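Local coordinates for protein glycosyl hydrolase, family 8 (Clostridium perfringens, PDB 3REN) that acts as an alpha-amylase of glycoside hydrolase family 8 with an (alpha/alpha)6-barrel fold, probably hydrolysing alpha-glucosidic bonds in starch-like glucans, at residues N95-W100 with P109-I114; L156-D161 with T168-Y173; E207-Y212 with I252-E257; E226-F231 with T268-N273. All blocks are in the same frame, centred on the assembly; numbering follows the deposited sequence.

Interaction 1 (N95-W100 with P109-I114); sequences NGLISW and PSSATI. With SO4 (sulfate ion), chain E.
Trp-100 meets Ser-110, and Ser-111 meets Ile-98 and Leu-97, where the loop 95-100 runs nearly at right angles to the segment 109-114. The hydroxyl of Ser-111 leans back beside its own backbone N (chi1 -69°), which puts OG under the loop; from there it donates to Ile-98 O at 2.8 Å, reaching the oxygen from well above the carbonyl plane. A water gives a proton to the same OG at 2.9 Å and accepts from Asn-95 ND2, so OG is gripped from two partners, while Leu-97 CB lies 3.5 Å from Ser-111 OG. One residue earlier the link is backbone to backbone: Trp-100 N donates to Ser-110 O at 2.8 Å, in the carbonyl plane and close to straight (164°). The indole then lies alongside Ser-110, whose OG comes obliquely to 3.3 Å from Trp-100 CD1. Trp-100 NE1 donates to O3 of a sulfate ion, probably from the crystallisation liquor, in a bent bond of 3.1 Å; Ser-108 and Arg-101 hold the same ion. Beyond the contact, Ser-111 pairs with Ile-160 of strand 155-160, and helix 113-130 starts directly after Ala-112. One carbonyl from each segment, Ile-98 O and Ser-110 O, thus receives a bond in a partly buried place, and the loop is fixed against the entry to the helix by directional bonds more than by apolar contact.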
loop_
_atom_site.group_PDB
_atom_site.type_symbol
_atom_site.label_atom_id
_atom_site.label_comp_id
_atom_site.label_asym_id
_atom_site.label_seq_id
_atom_site.Cartn_x
_atom_site.Cartn_y
_atom_site.Cartn_z
ATOM N N ASN A 95 22.017 -4.916 6.803
ATOM C CA ASN A 95 21.958 -3.452 6.991
ATOM C C ASN A 95 20.832 -2.920 7.911
ATOM O O ASN A 95 20.687 -1.698 8.071
ATOM C CB ASN A 95 21.969 -2.718 5.635
ATOM C CG ASN A 95 20.753 -3.024 4.799
ATOM O OD1 ASN A 95 19.802 -3.696 5.260
ATOM N ND2 ASN A 95 20.760 -2.545 3.565
ATOM N N GLY A 96 20.027 -3.831 8.488
ATOM C CA GLY A 96 18.876 -3.476 9.348
ATOM C C GLY A 96 17.524 -3.279 8.625
ATOM O O GLY A 96 16.489 -3.056 9.259
ATOM N N LEU A 97 17.529 -3.334 7.303
ATOM C CA LEU A 97 16.321 -3.144 6.524
ATOM C C LEU A 97 15.694 -4.497 6.269
ATOM O O LEU A 97 16.380 -5.520 6.259
ATOM C CB LEU A 97 16.628 -2.432 5.196
ATOM C CG LEU A 97 17.120 -0.971 5.311
ATOM C CD1 LEU A 97 17.311 -0.372 3.908
ATOM C CD2 LEU A 97 16.202 -0.043 6.202
ATOM N N ILE A 98 14.382 -4.498 6.092
ATOM C CA ILE A 98 13.667 -5.684 5.676
ATOM C C ILE A 98 13.820 -5.884 4.178
ATOM O O ILE A 98 13.686 -4.947 3.398
ATOM C CB ILE A 98 12.183 -5.590 6.033
ATOM C CG1 ILE A 98 11.990 -5.170 7.508
ATOM C CG2 ILE A 98 11.468 -6.899 5.688
ATOM C CD1 ILE A 98 12.882 -6.015 8.570
ATOM N N SER A 99 14.074 -7.125 3.801
ATOM C CA SER A 99 14.290 -7.510 2.426
ATOM C C SER A 99 12.988 -7.261 1.675
ATOM O O SER A 99 11.913 -7.425 2.259
ATOM C CB SER A 99 14.584 -8.995 2.380
ATOM O OG SER A 99 14.753 -9.448 1.049
ATOM N N TRP A 100 13.058 -6.911 0.387
ATOM C CA TRP A 100 11.831 -6.754 -0.398
ATOM C C TRP A 100 11.115 -8.071 -0.660
ATOM O O TRP A 100 9.882 -8.088 -0.782
ATOM C CB TRP A 100 12.028 -5.936 -1.714
ATOM C CG TRP A 100 12.413 -6.724 -2.879
ATOM C CD1 TRP A 100 13.635 -7.276 -3.105
ATOM C CD2 TRP A 100 11.609 -7.040 -4.043
ATOM N NE1 TRP A 100 13.657 -7.954 -4.334
ATOM C CE2 TRP A 100 12.424 -7.839 -4.918
ATOM C CE3 TRP A 100 10.295 -6.741 -4.430
ATOM C CZ2 TRP A 100 11.963 -8.338 -6.153
ATOM C CZ3 TRP A 100 9.817 -7.259 -5.671
ATOM C CH2 TRP A 100 10.652 -8.047 -6.510
ATOM N N PRO A 109 18.848 -9.312 -1.361
ATOM C CA PRO A 109 19.704 -8.325 -0.691
ATOM C C PRO A 109 19.230 -6.895 -0.890
ATOM O O PRO A 109 19.883 -5.953 -0.448
ATOM C CB PRO A 109 21.073 -8.526 -1.365
ATOM C CG PRO A 109 20.758 -9.075 -2.715
ATOM C CD PRO A 109 19.546 -9.952 -2.505
ATOM N N SER A 110 18.074 -6.705 -1.496
ATOM C CA SER A 110 17.624 -5.345 -1.711
ATOM C C SER A 110 16.313 -5.054 -0.981
ATOM O O SER A 110 15.568 -5.992 -0.599
ATOM C CB SER A 110 17.550 -5.064 -3.207
ATOM O OG SER A 110 16.456 -5.755 -3.710
ATOM N N SER A 111 16.067 -3.758 -0.800
ATOM C CA SER A 111 14.956 -3.226 -0.030
ATOM C C SER A 111 14.302 -2.034 -0.776
ATOM O O SER A 111 14.985 -1.359 -1.535
ATOM C CB SER A 111 15.477 -2.716 1.302
ATOM O OG SER A 111 15.899 -3.796 2.092
ATOM N N ALA A 112 13.018 -1.782 -0.521
ATOM C CA ALA A 112 12.303 -0.602 -1.044
ATOM C C ALA A 112 11.811 0.213 0.162
ATOM O O ALA A 112 11.158 -0.335 1.032
ATOM C CB ALA A 112 11.096 -1.064 -1.875
ATOM N N THR A 113 12.092 1.515 0.194
ATOM C CA THR A 113 11.719 2.400 1.291
ATOM C C THR A 113 10.239 2.290 1.695
ATOM O O THR A 113 9.892 2.313 2.894
ATOM C CB THR A 113 12.123 3.824 0.919
ATOM O OG1 THR A 113 13.556 3.912 0.919
ATOM C CG2 THR A 113 11.579 4.874 1.887
ATOM N N ILE A 114 9.360 2.151 0.700
ATOM C CA ILE A 114 7.935 2.105 0.997
ATOM C C ILE A 114 7.598 0.890 1.861
ATOM O O ILE A 114 6.762 0.995 2.755
ATOM C CB ILE A 114 7.083 2.137 -0.313
ATOM C CG1 ILE A 114 5.586 2.297 0.018
ATOM C CG2 ILE A 114 7.383 0.871 -1.162
ATOM C CD1 ILE A 114 4.593 2.345 -1.209
HETATM S S SO4 E . 16.312 -10.218 -6.200
HETATM O O1 SO4 E . 16.536 -10.828 -7.503
HETATM O O2 SO4 E . 16.750 -8.827 -6.161
HETATM O O3 SO4 E . 14.887 -10.261 -5.909
HETATM O O4 SO4 E . 17.078 -10.997 -5.236
HETATM O O HOH W 1 18.743 -3.361 1.555
#

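Interaction 2 (L156-D161 with T168-Y173); sequences LVDYID and TTTLCY
Asp-158 and Thr-170 each swing their side chain back beside the backbone N, with chi1 of -70° and -56°, and these turns bring the carboxylate up to the threonine from across, the two side chains meeting at about a right angle. Asp-158 OD1 takes the amide of Thr-170 N at 2.8 Å on its syn lone pair, in a nearly straight bond (171°) that holds the carboxylate. Asp-158 OD2 lies so close to Thr-170 OG1 in the model that the length is doubtful; if real, a bond from the hydroxyl would hold the other oxygen too. The ring of Tyr-173 lies beneath: Asp-158 OD1 sits over one face toward the rim, 3.2 Å from Tyr-173 CD2, while Asp-158 CB is 3.5 Å from Tyr-173 CE2. Backbone and hydroxyl bonds extend the join. Asp-158 N donates to Thr-168 O at 2.9 Å, Val-157 CA adds a CA-H...O contact to that same oxygen, and Thr-169 OG1 donates to Leu-156 O at 3.0 Å from above the carbonyl plane. Thr-168 O also receives a proton from a water, and so has several partners. Strand 155-160 belongs to a small sheet with strand 111-112, and strand 168-170 to another with strand 215-217; the contact thus ties together two of the small antiparallel sheets that lie among the helices of this (alpha/alpha)6 barrel.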
loop_
_atom_site.group_PDB
_atom_site.type_symbol
_atom_site.label_atom_id
_atom_site.label_comp_id
_atom_site.label_asym_id
_atom_site.label_seq_id
_atom_site.Cartn_x
_atom_site.Cartn_y
_atom_site.Cartn_z
ATOM N N LEU A 156 14.464 10.562 1.237
ATOM C CA LEU A 156 14.608 9.106 1.161
ATOM C C LEU A 156 14.485 8.618 -0.289
ATOM O O LEU A 156 13.491 8.896 -0.980
ATOM C CB LEU A 156 13.538 8.394 2.031
ATOM C CG LEU A 156 13.427 8.718 3.518
ATOM C CD1 LEU A 156 12.500 7.711 4.238
ATOM C CD2 LEU A 156 14.833 8.656 4.122
ATOM N N VAL A 157 15.487 7.889 -0.749
ATOM C CA VAL A 157 15.418 7.291 -2.076
ATOM C C VAL A 157 14.761 5.926 -1.988
ATOM O O VAL A 157 14.725 5.320 -0.881
ATOM C CB VAL A 157 16.829 7.211 -2.736
ATOM C CG1 VAL A 157 17.460 8.619 -2.743
ATOM C CG2 VAL A 157 17.710 6.237 -1.992
ATOM N N ASP A 158 14.266 5.455 -3.137
ATOM C CA ASP A 158 13.424 4.289 -3.209
ATOM C C ASP A 158 14.155 3.014 -2.903
ATOM O O ASP A 158 13.597 2.138 -2.248
ATOM C CB ASP A 158 12.851 4.087 -4.619
ATOM C CG ASP A 158 11.817 5.139 -5.016
ATOM O OD1 ASP A 158 11.318 5.929 -4.157
ATOM O OD2 ASP A 158 11.490 5.159 -6.227
ATOM N N TYR A 159 15.350 2.859 -3.478
ATOM C CA TYR A 159 15.963 1.525 -3.645
ATOM C C TYR A 159 17.251 1.471 -2.844
ATOM O O TYR A 159 18.002 2.434 -2.817
ATOM C CB TYR A 159 16.211 1.217 -5.155
ATOM C CG TYR A 159 17.012 -0.063 -5.383
ATOM C CD1 TYR A 159 16.393 -1.288 -5.573
ATOM C CD2 TYR A 159 18.402 -0.033 -5.325
ATOM C CE1 TYR A 159 17.152 -2.441 -5.755
ATOM C CE2 TYR A 159 19.145 -1.146 -5.478
ATOM C CZ TYR A 159 18.544 -2.341 -5.699
ATOM O OH TYR A 159 19.387 -3.420 -5.828
ATOM N N ILE A 160 17.489 0.354 -2.159
ATOM C CA ILE A 160 18.708 0.189 -1.331
ATOM C C ILE A 160 19.126 -1.279 -1.459
ATOM O O ILE A 160 18.280 -2.173 -1.343
ATOM C CB ILE A 160 18.521 0.488 0.193
ATOM C CG1 ILE A 160 17.815 1.824 0.484
ATOM C CG2 ILE A 160 19.885 0.409 0.951
ATOM C CD1 ILE A 160 16.236 1.707 0.640
ATOM N N ASP A 161 20.409 -1.522 -1.752
ATOM C CA ASP A 161 20.963 -2.866 -1.648
ATOM C C ASP A 161 22.253 -2.862 -0.833
ATOM O O ASP A 161 22.582 -1.872 -0.182
ATOM C CB ASP A 161 21.082 -3.585 -3.005
ATOM C CG ASP A 161 22.098 -2.927 -3.962
ATOM O OD1 ASP A 161 22.916 -2.103 -3.527
ATOM O OD2 ASP A 161 22.053 -3.220 -5.165
ATOM N N THR A 168 16.351 8.118 -6.976
ATOM C CA THR A 168 15.013 8.523 -7.326
ATOM C C THR A 168 14.081 8.300 -6.152
ATOM O O THR A 168 14.322 7.405 -5.309
ATOM C CB THR A 168 14.529 7.821 -8.607
ATOM O OG1 THR A 168 14.660 6.411 -8.443
ATOM C CG2 THR A 168 15.379 8.287 -9.799
ATOM N N THR A 169 13.060 9.151 -6.068
ATOM C CA THR A 169 12.063 9.120 -5.019
ATOM C C THR A 169 10.671 9.080 -5.654
ATOM O O THR A 169 10.207 10.069 -6.231
ATOM C CB THR A 169 12.220 10.377 -4.121
ATOM O OG1 THR A 169 13.528 10.352 -3.554
ATOM C CG2 THR A 169 11.190 10.448 -2.967
ATOM N N THR A 170 10.002 7.948 -5.533
ATOM C CA THR A 170 8.627 7.829 -6.008
ATOM C C THR A 170 7.773 8.514 -4.961
ATOM O O THR A 170 7.975 8.307 -3.773
ATOM C CB THR A 170 8.345 6.352 -6.207
ATOM O OG1 THR A 170 9.351 5.880 -7.106
ATOM C CG2 THR A 170 6.974 6.075 -6.812
ATOM N N LEU A 171 6.857 9.377 -5.371
ATOM C CA LEU A 171 6.105 10.147 -4.398
ATOM C C LEU A 171 5.232 9.301 -3.469
ATOM O O LEU A 171 5.093 9.658 -2.297
ATOM C CB LEU A 171 5.265 11.265 -5.056
ATOM C CG LEU A 171 5.974 12.622 -5.204
ATOM C CD1 LEU A 171 7.112 12.459 -6.249
ATOM C CD2 LEU A 171 5.015 13.727 -5.644
ATOM N N CYS A 172 4.671 8.197 -3.974
ATOM C CA CYS A 172 3.872 7.292 -3.116
ATOM C C CYS A 172 4.699 6.608 -1.993
ATOM O O CYS A 172 4.109 6.102 -1.038
ATOM C CB CYS A 172 3.118 6.229 -3.934
ATOM S SG CYS A 172 4.134 5.029 -4.760
ATOM N N TYR A 173 6.026 6.570 -2.139
ATOM C CA TYR A 173 6.941 6.082 -1.075
ATOM C C TYR A 173 7.037 7.050 0.105
ATOM O O TYR A 173 7.510 6.664 1.180
ATOM C CB TYR A 173 8.360 5.918 -1.605
ATOM C CG TYR A 173 8.638 4.644 -2.381
ATOM C CD1 TYR A 173 7.745 4.163 -3.330
ATOM C CD2 TYR A 173 9.832 3.951 -2.191
ATOM C CE1 TYR A 173 8.035 3.015 -4.044
ATOM C CE2 TYR A 173 10.125 2.816 -2.897
ATOM C CZ TYR A 173 9.226 2.354 -3.815
ATOM O OH TYR A 173 9.524 1.216 -4.537
HETATM O O HOH W 2 15.956 4.845 -6.017
#

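Interaction 3 (E207-Y212 with I252-E257); sequences EEVPLY and IKWIKE
Apolar packing on the indole of Trp-254 carries this contact, with residues 208-211 of the loop laid against the ring and helix 249-262 presenting it. With chi1 at -171°, Trp-254 CG points away from its backbone N and the indole extends to the loop. Pro-210 meets the five-membered end, its CD 3.4 Å from Trp-254 CD1. Val-209 runs side by side with the indole, pointing the same way, and its CG1 is 4.2 Å from Trp-254 CZ2, offset toward the rim of one face. Leu-211 crosses the indole at about a right angle and adds a CH-pi contact: CD1 sits over the face of the six-membered ring, 4.1 Å from its centroid and 26° off the normal. The other branch, Leu-211 CD2, lies near Trp-254 CE3 and, more loosely, Ile-255 CG1 one residue further along the helix. Pro-210 is the centre of an inverse gamma turn, closed by a weak bond from Leu-211 N to Val-209 O, a bend that probably contributes to placing three consecutive residues against one tryptophan; in the (alpha/alpha)6 barrel the contact fastens the loop after helix 188-201 to a later helix of the chain. The polar part lies at the more open end. Glu-208 O comes within 3.3 Å of Trp-254 CD1, and a water bridges the two segments, accepting from Trp-254 NE1 at 3.0 Å and donating to Glu-208 OE2 at 3.0 Å. Glu-208 is itself steadied within the loop, its backbone N donating to Glu-207 OE2 from above the carboxylate plane.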
loop_
_atom_site.group_PDB
_atom_site.type_symbol
_atom_site.label_atom_id
_atom_site.label_comp_id
_atom_site.label_asym_id
_atom_site.label_seq_id
_atom_site.Cartn_x
_atom_site.Cartn_y
_atom_site.Cartn_z
ATOM N N GLU A 207 -3.642 22.337 -12.677
ATOM C CA GLU A 207 -4.804 22.903 -11.986
ATOM C C GLU A 207 -6.071 22.123 -12.376
ATOM O O GLU A 207 -6.930 21.862 -11.547
ATOM C CB GLU A 207 -4.933 24.427 -12.266
ATOM C CG GLU A 207 -4.742 24.921 -13.779
ATOM C CD GLU A 207 -3.876 24.038 -14.768
ATOM O OE1 GLU A 207 -2.580 24.122 -14.727
ATOM O OE2 GLU A 207 -4.519 23.318 -15.618
ATOM N N GLU A 208 -6.153 21.753 -13.651
ATOM C CA GLU A 208 -7.238 20.940 -14.183
ATOM C C GLU A 208 -7.239 19.510 -13.553
ATOM O O GLU A 208 -8.289 18.911 -13.329
ATOM C CB GLU A 208 -7.086 20.875 -15.730
ATOM C CG GLU A 208 -8.100 19.995 -16.498
ATOM C CD GLU A 208 -9.556 20.442 -16.268
ATOM O OE1 GLU A 208 -9.770 21.672 -16.072
ATOM O OE2 GLU A 208 -10.471 19.564 -16.231
ATOM N N VAL A 209 -6.044 18.964 -13.339
ATOM C CA VAL A 209 -5.872 17.574 -12.883
ATOM C C VAL A 209 -4.975 17.633 -11.647
ATOM O O VAL A 209 -3.745 17.544 -11.748
ATOM C CB VAL A 209 -5.225 16.699 -13.981
ATOM C CG1 VAL A 209 -5.089 15.215 -13.513
ATOM C CG2 VAL A 209 -6.001 16.807 -15.279
ATOM N N PRO A 210 -5.574 17.852 -10.472
ATOM C CA PRO A 210 -4.702 18.157 -9.340
ATOM C C PRO A 210 -4.203 16.888 -8.659
ATOM O O PRO A 210 -4.319 16.737 -7.439
ATOM C CB PRO A 210 -5.606 18.971 -8.417
ATOM C CG PRO A 210 -6.980 18.524 -8.724
ATOM C CD PRO A 210 -7.005 17.986 -10.141
ATOM N N LEU A 211 -3.688 15.976 -9.456
ATOM C CA LEU A 211 -3.097 14.745 -8.956
ATOM C C LEU A 211 -1.579 14.958 -8.833
ATOM O O LEU A 211 -1.115 16.102 -8.825
ATOM C CB LEU A 211 -3.468 13.585 -9.885
ATOM C CG LEU A 211 -4.981 13.358 -9.991
ATOM C CD1 LEU A 211 -5.262 12.241 -10.997
ATOM C CD2 LEU A 211 -5.688 13.084 -8.648
ATOM N N TYR A 212 -0.799 13.880 -8.760
ATOM C CA TYR A 212 0.597 14.018 -8.446
ATOM C C TYR A 212 1.511 13.386 -9.454
ATOM O O TYR A 212 1.169 12.367 -10.066
ATOM C CB TYR A 212 0.904 13.440 -7.063
ATOM C CG TYR A 212 0.351 14.297 -5.993
ATOM C CD1 TYR A 212 0.993 15.468 -5.630
ATOM C CD2 TYR A 212 -0.879 13.990 -5.394
ATOM C CE1 TYR A 212 0.469 16.298 -4.648
ATOM C CE2 TYR A 212 -1.386 14.792 -4.377
ATOM C CZ TYR A 212 -0.689 15.941 -4.006
ATOM O OH TYR A 212 -1.170 16.778 -3.017
ATOM N N ILE A 252 -9.402 15.347 -4.040
ATOM C CA ILE A 252 -10.537 14.524 -3.677
ATOM C C ILE A 252 -11.784 14.961 -4.455
ATOM O O ILE A 252 -12.553 14.126 -4.907
ATOM C CB ILE A 252 -10.778 14.542 -2.152
ATOM C CG1 ILE A 252 -9.625 13.828 -1.442
ATOM C CG2 ILE A 252 -12.094 13.866 -1.801
ATOM C CD1 ILE A 252 -9.703 13.905 0.087
ATOM N N LYS A 253 -11.990 16.265 -4.588
ATOM C CA LYS A 253 -13.081 16.774 -5.435
ATOM C C LYS A 253 -12.930 16.208 -6.872
ATOM O O LYS A 253 -13.889 15.731 -7.483
ATOM C CB LYS A 253 -13.043 18.309 -5.416
ATOM C CG LYS A 253 -14.283 19.009 -5.972
ATOM C CD LYS A 253 -13.974 20.506 -6.194
ATOM C CE LYS A 253 -14.909 21.152 -7.253
ATOM N NZ LYS A 253 -16.213 21.604 -6.667
ATOM N N TRP A 254 -11.709 16.241 -7.395
ATOM C CA TRP A 254 -11.447 15.747 -8.757
ATOM C C TRP A 254 -11.830 14.286 -8.886
ATOM O O TRP A 254 -12.553 13.890 -9.804
ATOM C CB TRP A 254 -9.979 15.951 -9.143
ATOM C CG TRP A 254 -9.722 15.651 -10.605
ATOM C CD1 TRP A 254 -9.750 16.547 -11.631
ATOM C CD2 TRP A 254 -9.398 14.373 -11.191
ATOM N NE1 TRP A 254 -9.472 15.920 -12.807
ATOM C CE2 TRP A 254 -9.251 14.588 -12.582
ATOM C CE3 TRP A 254 -9.223 13.071 -10.678
ATOM C CZ2 TRP A 254 -8.943 13.560 -13.484
ATOM C CZ3 TRP A 254 -8.932 12.012 -11.602
ATOM C CH2 TRP A 254 -8.788 12.285 -12.983
ATOM N N ILE A 255 -11.357 13.476 -7.952
ATOM C CA ILE A 255 -11.728 12.060 -7.918
ATOM C C ILE A 255 -13.219 11.832 -7.831
ATOM O O ILE A 255 -13.753 11.011 -8.608
ATOM C CB ILE A 255 -10.984 11.283 -6.782
ATOM C CG1 ILE A 255 -9.481 11.299 -7.053
ATOM C CG2 ILE A 255 -11.459 9.854 -6.711
ATOM C CD1 ILE A 255 -8.668 10.888 -5.817
ATOM N N LYS A 256 -13.883 12.529 -6.899
ATOM C CA LYS A 256 -15.322 12.391 -6.722
ATOM C C LYS A 256 -16.094 12.761 -8.010
ATOM O O LYS A 256 -16.997 12.038 -8.406
ATOM C CB LYS A 256 -15.779 13.271 -5.556
ATOM C CG LYS A 256 -17.176 13.049 -5.052
ATOM C CD LYS A 256 -17.489 14.143 -4.027
ATOM C CE LYS A 256 -18.183 13.604 -2.798
ATOM N NZ LYS A 256 -19.254 12.634 -3.073
ATOM N N GLU A 257 -15.721 13.871 -8.657
ATOM C CA GLU A 257 -16.339 14.292 -9.924
ATOM C C GLU A 257 -16.084 13.278 -11.064
ATOM O O GLU A 257 -17.013 12.897 -11.832
ATOM C CB GLU A 257 -15.832 15.690 -10.311
HETATM O O HOH W 3 -10.518 16.714 -15.458
#

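Interaction 4 (E226-F231 with T268-N273); sequences EENVDF and TYNGKN
Tyr-269 and Phe-231 meet where strand 268-270 pairs antiparallel with strand 228-230. The tyrosine backbone is locked to Val-229 as a hydrogen-bonded pair: Val-229 N donates to Tyr-269 O at 2.7 Å, and Tyr-269 N returns a bond to Val-229 O at 3.2 Å. From there Tyr-269 CB leaves on the same face as Val-229, and chi1 of -67° carries CG beside the backbone N. CD2 comes next, 4.0 Å from Phe-231 CB; CE2 follows at 3.8 Å from Phe-231 CG. That side of the ring is an edge set over the phenylalanine face, a T-shaped pair with planes at 78°. At the tip, Tyr-269 OH accepts from the backbone N of Val-266. On the other face of the sheet a water accepts from Asn-270 ND2, and past the strand Gly-271 N donates to Glu-227 O at 2.8 Å. Asn-270 OD1 meanwhile takes the amide of Lys-272, an Asx turn, and that of Asn-273, completing an Asx motif. The two-stranded sheet leads into helix 231-243 at Phe-231 and lies against helix 249-262, whose Trp-254 makes a second edge-to-face pair with Tyr-269 and also touches Phe-231.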
loop_
_atom_site.group_PDB
_atom_site.type_symbol
_atom_site.label_atom_id
_atom_site.label_comp_id
_atom_site.label_asym_id
_atom_site.label_seq_id
_atom_site.Cartn_x
_atom_site.Cartn_y
_atom_site.Cartn_z
ATOM N N GLU A 226 6.032 12.623 -17.525
ATOM C CA GLU A 226 5.045 11.756 -18.186
ATOM C C GLU A 226 3.787 12.547 -18.523
ATOM O O GLU A 226 3.385 13.412 -17.748
ATOM C CB GLU A 226 4.644 10.608 -17.261
ATOM C CG GLU A 226 5.810 9.909 -16.606
ATOM C CD GLU A 226 6.265 8.700 -17.366
ATOM O OE1 GLU A 226 6.381 8.779 -18.608
ATOM O OE2 GLU A 226 6.516 7.657 -16.713
ATOM N N GLU A 227 3.158 12.254 -19.660
ATOM C CA GLU A 227 1.936 12.987 -20.025
ATOM C C GLU A 227 0.750 12.467 -19.232
ATOM O O GLU A 227 -0.142 13.232 -18.878
ATOM C CB GLU A 227 1.669 12.894 -21.527
ATOM C CG GLU A 227 2.792 13.543 -22.360
ATOM C CD GLU A 227 2.344 13.962 -23.756
ATOM O OE1 GLU A 227 1.827 13.093 -24.525
ATOM O OE2 GLU A 227 2.533 15.157 -24.089
ATOM N N ASN A 228 0.779 11.166 -18.951
ATOM C CA ASN A 228 -0.286 10.464 -18.223
ATOM C C ASN A 228 0.004 10.359 -16.744
ATOM O O ASN A 228 1.151 10.134 -16.372
ATOM C CB ASN A 228 -0.421 9.044 -18.743
ATOM C CG ASN A 228 -1.023 8.991 -20.138
ATOM O OD1 ASN A 228 -1.590 9.956 -20.615
ATOM N ND2 ASN A 228 -0.870 7.863 -20.795
ATOM N N VAL A 229 -1.038 10.508 -15.926
ATOM C CA VAL A 229 -0.935 10.344 -14.477
ATOM C C VAL A 229 -1.187 8.866 -14.120
ATOM O O VAL A 229 -2.198 8.309 -14.548
ATOM C CB VAL A 229 -1.991 11.211 -13.770
ATOM C CG1 VAL A 229 -1.942 11.031 -12.205
ATOM C CG2 VAL A 229 -1.859 12.695 -14.183
ATOM N N ASP A 230 -0.270 8.242 -13.353
ATOM C CA ASP A 230 -0.497 6.902 -12.759
ATOM C C ASP A 230 -1.455 7.042 -11.597
ATOM O O ASP A 230 -1.056 7.443 -10.478
ATOM C CB ASP A 230 0.814 6.275 -12.233
ATOM C CG ASP A 230 0.651 4.803 -11.856
ATOM O OD1 ASP A 230 -0.388 4.422 -11.221
ATOM O OD2 ASP A 230 1.565 4.028 -12.191
ATOM N N PHE A 231 -2.715 6.707 -11.836
ATOM C CA PHE A 231 -3.746 7.052 -10.834
ATOM C C PHE A 231 -3.581 6.358 -9.488
ATOM O O PHE A 231 -3.813 6.983 -8.441
ATOM C CB PHE A 231 -5.150 6.836 -11.399
ATOM C CG PHE A 231 -6.218 7.355 -10.532
ATOM C CD1 PHE A 231 -7.189 6.494 -10.025
ATOM C CD2 PHE A 231 -6.294 8.722 -10.236
ATOM C CE1 PHE A 231 -8.213 6.976 -9.197
ATOM C CE2 PHE A 231 -7.315 9.207 -9.400
ATOM C CZ PHE A 231 -8.274 8.321 -8.879
ATOM N N THR A 268 -4.921 5.210 -15.600
ATOM C CA THR A 268 -4.235 6.428 -16.039
ATOM C C THR A 268 -5.186 7.506 -16.620
ATOM O O THR A 268 -6.231 7.183 -17.244
ATOM C CB THR A 268 -3.083 6.152 -17.119
ATOM O OG1 THR A 268 -3.629 5.685 -18.355
ATOM C CG2 THR A 268 -2.003 5.146 -16.629
ATOM N N TYR A 269 -4.802 8.771 -16.434
ATOM C CA TYR A 269 -5.531 9.909 -16.985
ATOM C C TYR A 269 -4.532 10.873 -17.631
ATOM O O TYR A 269 -3.363 10.926 -17.237
ATOM C CB TYR A 269 -6.266 10.640 -15.866
ATOM C CG TYR A 269 -7.369 9.781 -15.279
ATOM C CD1 TYR A 269 -8.622 9.756 -15.865
ATOM C CD2 TYR A 269 -7.130 8.967 -14.182
ATOM C CE1 TYR A 269 -9.633 8.983 -15.366
ATOM C CE2 TYR A 269 -8.122 8.185 -13.663
ATOM C CZ TYR A 269 -9.381 8.183 -14.274
ATOM O OH TYR A 269 -10.407 7.410 -13.798
ATOM N N ASN A 270 -4.981 11.632 -18.623
ATOM C CA ASN A 270 -4.101 12.608 -19.255
ATOM C C ASN A 270 -3.901 13.791 -18.311
ATOM O O ASN A 270 -4.871 14.290 -17.750
ATOM C CB ASN A 270 -4.711 13.070 -20.593
ATOM C CG ASN A 270 -3.883 14.169 -21.234
ATOM O OD1 ASN A 270 -4.055 15.344 -20.917
ATOM N ND2 ASN A 270 -2.913 13.779 -22.035
ATOM N N GLY A 271 -2.657 14.225 -18.111
ATOM C CA GLY A 271 -2.318 15.278 -17.125
ATOM C C GLY A 271 -2.838 16.682 -17.458
ATOM O O GLY A 271 -2.966 17.516 -16.584
ATOM N N LYS A 272 -3.179 16.898 -18.713
ATOM C CA LYS A 272 -3.638 18.205 -19.229
ATOM C C LYS A 272 -5.153 18.374 -19.142
ATOM O O LYS A 272 -5.650 19.338 -18.603
ATOM C CB LYS A 272 -3.154 18.349 -20.677
ATOM C CG LYS A 272 -3.474 19.659 -21.330
ATOM C CD LYS A 272 -2.399 20.042 -22.357
ATOM C CE LYS A 272 -2.907 21.151 -23.292
ATOM N NZ LYS A 272 -3.907 22.029 -22.587
ATOM N N ASN A 273 -5.884 17.403 -19.651
ATOM C CA ASN A 273 -7.302 17.553 -19.781
ATOM C C ASN A 273 -8.074 16.543 -18.912
ATOM O O ASN A 273 -9.281 16.606 -18.836
ATOM C CB ASN A 273 -7.716 17.489 -21.277
ATOM C CG ASN A 273 -7.384 16.174 -21.915
ATOM O OD1 ASN A 273 -7.434 15.137 -21.272
ATOM N ND2 ASN A 273 -7.025 16.200 -23.197
HETATM O O HOH W 4 -2.176 11.159 -22.632
#

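How the interactions relate
From the N terminus, interaction 1 closes the short excursion between residues 100 and 109, just before helix 113-130 begins. Interaction 2 follows in series and closes the loop between strands 155-160 and 168-170. The two touch: strands 111-112 and 155-160 are neighbours in one sheet, with Thr-113 OG1 meeting Val-157 O. Interactions 3 and 4 cross, their segments alternating. Interaction 3 joins the loop after helix 188-201 to helix 249-262; interaction 4 pairs strand 228-230, before helix 231-243, with strand 268-270. At their joint Glu-208 and Val-209 pack against Lys-272 and Gly-271, Trp-254 on Tyr-269 and Ile-255 on Phe-231. Interactions 1 and 3 stand on opposite sides of the chain's centre.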